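Local atomic coordinates of alkylpurine DNA glycosylase AlkC (Pseudomonas fluorescens, PDB entry 5VHV), a protein that excises alkylated purine bases from damaged DNA as a glycosylase of base excision repair, without flipping the damaged nucleotide out of the helix. Residues R13-Y25 and L71-V84. Residues are numbered along the deposited sequence; the frame is centred on the assembly and turned at random.
Sequences RLQHIASEMTAVY and LLYALAPRLNSGFV
Leu-75 and Met-21 meet at the heart of a helix-helix contact in the N-terminal part of the HEAT-like repeat fold of the AlkC/AlkD glycosylases, where helix 11-24 crosses the end of helix 65-75 and the loop after it; the axes of helix segments 13-24 and 71-75 make 119° and approach to 9.4 Å. The apolar seam runs along this crossing. Leu-75 CD2 touches Met-21 SD at 3.7 Å, while its CD1 lies against Glu-20 CB. At one end, Leu-71 CD1 sits over the face of the Tyr-25 ring, a CH-pi contact; at the other, Ile-17 CD1 and Val-84 CG1 meet tip to tip. Phe-87 of helix 87-95 packs on both Ile-17 and Leu-75.

Charge is paired on the partly exposed flank. Arg-78 NE donates to Glu-20 OE1 at 2.6 Å in a salt bridge, with NH2 adding a weak bond to the same oxygen. The carboxylate lies nearly coplanar with the guanidinium, and Ala-23 CB rests over one guanidinium face.

Around the loop, the Asn-80 amide stacks on the His-16 ring, their planes 8° apart, and Asn-80 N makes a weak bond to His-16 NE2. The neighbouring Gly-82 and Phe-83 touch the bound polyether. Arg-13, its chain bent at chi2 and chi3, donates a hydrogen bond from NH1 to Asn-80 OD1 at 2.6 Å, approaching from above the amide carbonyl plane; a water 3.0 Å from NH1 links that nitrogen to Asn-80 O.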
# COMPACT_ATOMS: atom_id res chain seq x y z
N ARG A 13 -21.16 17.12 4.06
CA ARG A 13 -20.25 17.16 2.92
C ARG A 13 -21.00 17.21 1.60
O ARG A 13 -20.58 17.90 0.66
CB ARG A 13 -19.31 15.94 2.92
CG ARG A 13 -18.11 16.05 1.93
CD ARG A 13 -16.93 16.84 2.50
NE ARG A 13 -16.42 16.21 3.70
CZ ARG A 13 -15.43 16.68 4.47
NH1 ARG A 13 -14.78 17.78 4.14
NH2 ARG A 13 -15.09 16.02 5.57
N LEU A 14 -22.10 16.45 1.47
CA LEU A 14 -22.88 16.52 0.24
C LEU A 14 -23.43 17.92 0.03
O LEU A 14 -23.46 18.43 -1.09
CB LEU A 14 -24.01 15.49 0.26
CG LEU A 14 -23.62 14.02 0.43
CD1 LEU A 14 -24.88 13.16 0.65
CD2 LEU A 14 -22.82 13.54 -0.79
N GLN A 15 -23.85 18.57 1.12
CA GLN A 15 -24.33 19.95 1.00
C GLN A 15 -23.21 20.88 0.56
O GLN A 15 -23.44 21.80 -0.23
CB GLN A 15 -24.94 20.40 2.33
CG GLN A 15 -26.23 19.67 2.65
CD GLN A 15 -26.71 19.87 4.07
OE1 GLN A 15 -25.98 20.40 4.92
NE2 GLN A 15 -27.93 19.44 4.33
N HIS A 16 -21.99 20.66 1.06
CA HIS A 16 -20.84 21.46 0.63
C HIS A 16 -20.58 21.26 -0.86
O HIS A 16 -20.36 22.24 -1.59
CB HIS A 16 -19.62 21.09 1.48
CG HIS A 16 -18.28 21.35 0.84
ND1 HIS A 16 -17.73 22.61 0.73
CD2 HIS A 16 -17.35 20.49 0.35
CE1 HIS A 16 -16.53 22.51 0.17
NE2 HIS A 16 -16.28 21.24 -0.07
N ILE A 17 -20.61 20.01 -1.33
CA ILE A 17 -20.41 19.73 -2.75
C ILE A 17 -21.47 20.45 -3.58
O ILE A 17 -21.17 21.07 -4.61
CB ILE A 17 -20.42 18.21 -3.01
CG1 ILE A 17 -19.22 17.52 -2.33
CG2 ILE A 17 -20.36 17.91 -4.52
CD1 ILE A 17 -19.32 16.01 -2.27
N ALA A 18 -22.73 20.36 -3.16
CA ALA A 18 -23.80 21.02 -3.90
C ALA A 18 -23.61 22.54 -3.93
O ALA A 18 -23.84 23.18 -4.95
CB ALA A 18 -25.16 20.67 -3.29
N SER A 19 -23.21 23.13 -2.80
CA SER A 19 -23.03 24.58 -2.76
C SER A 19 -21.90 25.02 -3.69
O SER A 19 -22.01 26.04 -4.39
CB SER A 19 -22.75 25.04 -1.33
OG SER A 19 -23.82 24.68 -0.48
N GLU A 20 -20.80 24.27 -3.71
CA GLU A 20 -19.70 24.63 -4.59
C GLU A 20 -20.06 24.36 -6.05
O GLU A 20 -19.62 25.10 -6.94
CB GLU A 20 -18.44 23.88 -4.18
CG GLU A 20 -17.94 24.25 -2.77
CD GLU A 20 -17.68 25.72 -2.57
OE1 GLU A 20 -17.23 26.40 -3.52
OE2 GLU A 20 -17.94 26.22 -1.46
N MET A 21 -20.88 23.35 -6.31
CA MET A 21 -21.37 23.14 -7.68
C MET A 21 -22.23 24.32 -8.13
O MET A 21 -22.14 24.76 -9.28
CB MET A 21 -22.17 21.85 -7.79
CG MET A 21 -21.35 20.61 -8.12
SD MET A 21 -20.49 20.69 -9.71
CE MET A 21 -21.75 21.20 -10.85
N THR A 22 -23.12 24.79 -7.25
CA THR A 22 -23.92 25.97 -7.57
C THR A 22 -23.02 27.17 -7.85
O THR A 22 -23.34 28.01 -8.71
CB THR A 22 -24.89 26.26 -6.42
OG1 THR A 22 -25.93 25.28 -6.43
CG2 THR A 22 -25.50 27.65 -6.53
N ALA A 23 -21.90 27.28 -7.14
CA ALA A 23 -21.01 28.42 -7.35
C ALA A 23 -20.41 28.39 -8.76
O ALA A 23 -20.26 29.44 -9.38
CB ALA A 23 -19.90 28.45 -6.30
N VAL A 24 -20.07 27.20 -9.27
CA VAL A 24 -19.50 27.12 -10.62
C VAL A 24 -20.59 27.01 -11.69
O VAL A 24 -20.31 27.26 -12.87
CB VAL A 24 -18.51 25.95 -10.79
CG1 VAL A 24 -17.44 25.98 -9.69
CG2 VAL A 24 -19.20 24.61 -10.81
N TYR A 25 -21.82 26.69 -11.30
CA TYR A 25 -22.88 26.37 -12.25
C TYR A 25 -24.19 26.83 -11.64
O TYR A 25 -24.89 26.06 -10.96
CB TYR A 25 -22.90 24.87 -12.55
CG TYR A 25 -23.98 24.37 -13.48
CD1 TYR A 25 -24.47 25.16 -14.53
CD2 TYR A 25 -24.53 23.12 -13.30
CE1 TYR A 25 -25.45 24.68 -15.38
CE2 TYR A 25 -25.52 22.63 -14.15
CZ TYR A 25 -25.97 23.41 -15.19
OH TYR A 25 -26.97 22.91 -16.02
N LEU A 71 -17.14 22.15 -15.88
CA LEU A 71 -17.59 22.50 -14.53
C LEU A 71 -16.74 21.81 -13.47
O LEU A 71 -16.41 22.41 -12.44
CB LEU A 71 -19.05 22.12 -14.32
CG LEU A 71 -20.06 22.73 -15.29
CD1 LEU A 71 -21.45 22.25 -14.93
CD2 LEU A 71 -20.00 24.26 -15.27
N LEU A 72 -16.43 20.54 -13.69
CA LEU A 72 -15.71 19.78 -12.68
C LEU A 72 -14.25 20.25 -12.55
O LEU A 72 -13.68 20.20 -11.45
CB LEU A 72 -15.79 18.30 -13.01
CG LEU A 72 -17.22 17.69 -13.01
CD1 LEU A 72 -17.13 16.21 -13.36
CD2 LEU A 72 -17.93 17.86 -11.67
N TYR A 73 -13.65 20.72 -13.65
CA TYR A 73 -12.35 21.38 -13.54
C TYR A 73 -12.42 22.56 -12.58
O TYR A 73 -11.51 22.77 -11.77
CB TYR A 73 -11.86 21.85 -14.90
CG TYR A 73 -11.02 20.88 -15.71
CD1 TYR A 73 -11.47 19.60 -16.00
CD2 TYR A 73 -9.77 21.26 -16.21
CE1 TYR A 73 -10.71 18.72 -16.77
CE2 TYR A 73 -9.00 20.41 -16.98
CZ TYR A 73 -9.47 19.13 -17.26
OH TYR A 73 -8.70 18.28 -18.04
N ALA A 74 -13.48 23.38 -12.68
CA ALA A 74 -13.61 24.52 -11.79
C ALA A 74 -13.96 24.10 -10.37
O ALA A 74 -13.56 24.77 -9.41
CB ALA A 74 -14.66 25.50 -12.30
N LEU A 75 -14.67 22.97 -10.23
CA LEU A 75 -15.06 22.51 -8.91
C LEU A 75 -13.85 22.01 -8.11
O LEU A 75 -13.80 22.20 -6.89
CB LEU A 75 -16.09 21.39 -9.04
CG LEU A 75 -16.67 20.87 -7.73
CD1 LEU A 75 -17.53 21.90 -7.05
CD2 LEU A 75 -17.42 19.54 -7.95
N ALA A 76 -12.86 21.43 -8.78
CA ALA A 76 -11.79 20.73 -8.06
C ALA A 76 -11.11 21.59 -7.01
O ALA A 76 -11.03 21.14 -5.85
CB ALA A 76 -10.79 20.16 -9.08
N PRO A 77 -10.65 22.81 -7.30
CA PRO A 77 -9.97 23.61 -6.25
C PRO A 77 -10.90 24.13 -5.15
O PRO A 77 -10.40 24.60 -4.13
CB PRO A 77 -9.35 24.77 -7.04
CG PRO A 77 -10.19 24.88 -8.28
CD PRO A 77 -10.57 23.46 -8.62
N ARG A 78 -12.22 24.06 -5.33
CA ARG A 78 -13.17 24.51 -4.32
C ARG A 78 -13.48 23.46 -3.27
O ARG A 78 -14.08 23.80 -2.24
CB ARG A 78 -14.48 24.95 -4.99
CG ARG A 78 -14.28 25.90 -6.16
CD ARG A 78 -15.61 26.38 -6.73
NE ARG A 78 -16.31 27.20 -5.76
CZ ARG A 78 -16.36 28.53 -5.78
NH1 ARG A 78 -15.77 29.23 -6.74
NH2 ARG A 78 -17.02 29.16 -4.82
N LEU A 79 -13.10 22.20 -3.50
CA LEU A 79 -13.40 21.12 -2.56
C LEU A 79 -12.42 21.16 -1.39
O LEU A 79 -11.23 21.42 -1.57
CB LEU A 79 -13.32 19.77 -3.26
CG LEU A 79 -14.32 19.58 -4.42
CD1 LEU A 79 -14.16 18.20 -5.03
CD2 LEU A 79 -15.74 19.77 -3.94
N ASN A 80 -12.95 20.89 -0.20
CA ASN A 80 -12.19 21.00 1.05
C ASN A 80 -11.54 19.69 1.49
O ASN A 80 -11.05 19.62 2.62
CB ASN A 80 -13.08 21.54 2.17
CG ASN A 80 -14.28 20.65 2.49
OD1 ASN A 80 -14.30 19.45 2.21
ND2 ASN A 80 -15.30 21.26 3.11
N SER A 81 -11.50 18.67 0.63
CA SER A 81 -10.94 17.36 0.99
C SER A 81 -10.36 16.66 -0.23
O SER A 81 -11.04 16.53 -1.25
CB SER A 81 -12.02 16.48 1.62
OG SER A 81 -11.58 15.12 1.63
N GLY A 82 -9.12 16.18 -0.10
CA GLY A 82 -8.51 15.41 -1.17
C GLY A 82 -9.14 14.04 -1.36
O GLY A 82 -9.28 13.56 -2.48
N PHE A 83 -9.53 13.40 -0.26
CA PHE A 83 -10.21 12.11 -0.36
C PHE A 83 -11.58 12.27 -1.02
O PHE A 83 -11.95 11.49 -1.90
CB PHE A 83 -10.34 11.50 1.03
CG PHE A 83 -10.91 10.12 1.02
CD1 PHE A 83 -10.08 9.02 0.89
CD2 PHE A 83 -12.28 9.92 1.08
CE1 PHE A 83 -10.62 7.73 0.85
CE2 PHE A 83 -12.81 8.64 1.04
CZ PHE A 83 -11.97 7.55 0.93
N VAL A 84 -12.34 13.30 -0.63
CA VAL A 84 -13.63 13.55 -1.27
C VAL A 84 -13.46 13.74 -2.77
O VAL A 84 -14.30 13.32 -3.57
CB VAL A 84 -14.33 14.75 -0.62
CG1 VAL A 84 -15.49 15.26 -1.48
CG2 VAL A 84 -14.84 14.35 0.75
O HOH W 1 -12.20 18.72 5.27